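Side-chain contact in caltubin, EF-hand (Lymnaea stagnalis, PDB 6VAN), which is a calcium-binding protein of the EF-hand family, whose metal sites hold strontium in this crystal: residues 29-32 against 33-36. Sequence-based numbering, arbitrary orientation.
Sequences VKNY and IRRF
F36 drives the edge of its ring into the face of Y32, four residues back: the centroids lie 5.6 Å apart, the planes stand at 83°, and F36 CE1 meets Y32 CZ, an off-centre, T-shaped fit. With CG anti to the backbone N (chi1 167°), the Y32 ring reaches back beside its own carbonyl and presents that face. I33 CG1 sits between Y32 CD2 (3.7 Å) and V29 O (3.6 Å), while its CD1 runs alongside V29 CG1. R35 bends at chi3 (44°), and NH1 donates a hydrogen bond to Y32 O (2.9 Å), bent rather than straight; R35 N donates a second, longer one (3.3 Å) from the opposite face of the carbonyl plane. Trimmed to an alanine, R35 would probably leave Y32 O without its side-chain donor and a gap beside Y32 CD1. On another flank, K30 CE lies over one face of the R34 guanidinium, 3.6 Å from NH2, while K30 NZ forms a salt bridge with D42; a water bridges N31 OD1 and R34 NH1. Thus helix 26-34, from the first EF-hand, and the residues just after it set V29 against helix 42-52, whereas Y32, I33 and F36 meet helix 77-87, with F36 also touching helix 97-106.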
# COMPACT_ATOMS: atom_id res chain seq x y z
N VAL A 29 4.96 11.03 3.24
CA VAL A 29 4.40 9.66 3.39
C VAL A 29 2.95 9.84 3.85
O VAL A 29 2.08 9.16 3.33
CB VAL A 29 5.22 8.78 4.34
CG1 VAL A 29 4.56 7.42 4.58
CG2 VAL A 29 6.64 8.59 3.82
N LYS A 30 2.68 10.79 4.75
CA LYS A 30 1.31 11.05 5.28
C LYS A 30 0.39 11.48 4.15
O LYS A 30 -0.69 10.89 4.04
CB LYS A 30 1.35 12.09 6.39
CG LYS A 30 0.06 12.16 7.18
CD LYS A 30 0.21 12.89 8.47
CE LYS A 30 -1.09 13.01 9.22
NZ LYS A 30 -0.90 13.83 10.44
N ASN A 31 0.79 12.44 3.32
CA ASN A 31 -0.01 12.93 2.16
C ASN A 31 -0.25 11.77 1.18
O ASN A 31 -1.35 11.71 0.62
CB ASN A 31 0.65 14.16 1.56
CG ASN A 31 0.33 15.41 2.36
OD1 ASN A 31 -0.29 15.33 3.43
ND2 ASN A 31 0.72 16.57 1.85
N TYR A 32 0.72 10.87 1.06
CA TYR A 32 0.59 9.63 0.26
C TYR A 32 -0.54 8.76 0.83
O TYR A 32 -1.54 8.49 0.12
CB TYR A 32 1.93 8.91 0.21
CG TYR A 32 1.84 7.50 -0.29
CD1 TYR A 32 1.49 7.25 -1.60
CD2 TYR A 32 2.08 6.43 0.55
CE1 TYR A 32 1.42 5.96 -2.08
CE2 TYR A 32 2.00 5.12 0.09
CZ TYR A 32 1.65 4.90 -1.23
OH TYR A 32 1.57 3.62 -1.71
N ILE A 33 -0.43 8.34 2.08
CA ILE A 33 -1.42 7.40 2.70
C ILE A 33 -2.77 8.11 2.82
O ILE A 33 -3.80 7.42 2.71
CB ILE A 33 -0.92 6.84 4.03
CG1 ILE A 33 0.36 6.02 3.83
CG2 ILE A 33 -2.01 6.04 4.72
CD1 ILE A 33 0.99 5.52 5.10
N ARG A 34 -2.80 9.42 3.03
CA ARG A 34 -4.06 10.17 3.25
C ARG A 34 -4.96 10.09 2.02
O ARG A 34 -6.19 10.21 2.22
CB ARG A 34 -3.79 11.64 3.56
CG ARG A 34 -3.80 11.96 5.04
CD ARG A 34 -3.67 13.47 5.28
NE ARG A 34 -3.87 13.82 6.68
CZ ARG A 34 -3.60 15.00 7.22
NH1 ARG A 34 -3.08 15.97 6.48
NH2 ARG A 34 -3.82 15.21 8.51
N ARG A 35 -4.40 9.93 0.83
CA ARG A 35 -5.18 9.76 -0.42
C ARG A 35 -6.23 8.67 -0.20
O ARG A 35 -7.36 8.89 -0.60
CB ARG A 35 -4.27 9.44 -1.61
CG ARG A 35 -3.49 10.64 -2.14
CD ARG A 35 -2.25 10.28 -2.95
NE ARG A 35 -2.42 9.20 -3.93
CZ ARG A 35 -2.03 7.92 -3.76
NH1 ARG A 35 -1.44 7.52 -2.65
NH2 ARG A 35 -2.25 7.04 -4.73
N PHE A 36 -5.88 7.57 0.47
CA PHE A 36 -6.74 6.36 0.56
C PHE A 36 -7.10 5.97 2.00
O PHE A 36 -8.00 5.15 2.17
CB PHE A 36 -6.11 5.20 -0.20
CG PHE A 36 -4.69 4.83 0.17
CD1 PHE A 36 -3.60 5.39 -0.48
CD2 PHE A 36 -4.45 3.84 1.10
CE1 PHE A 36 -2.31 4.99 -0.19
CE2 PHE A 36 -3.15 3.45 1.39
CZ PHE A 36 -2.08 4.05 0.77
O HOH W 1 -2.80 16.43 3.71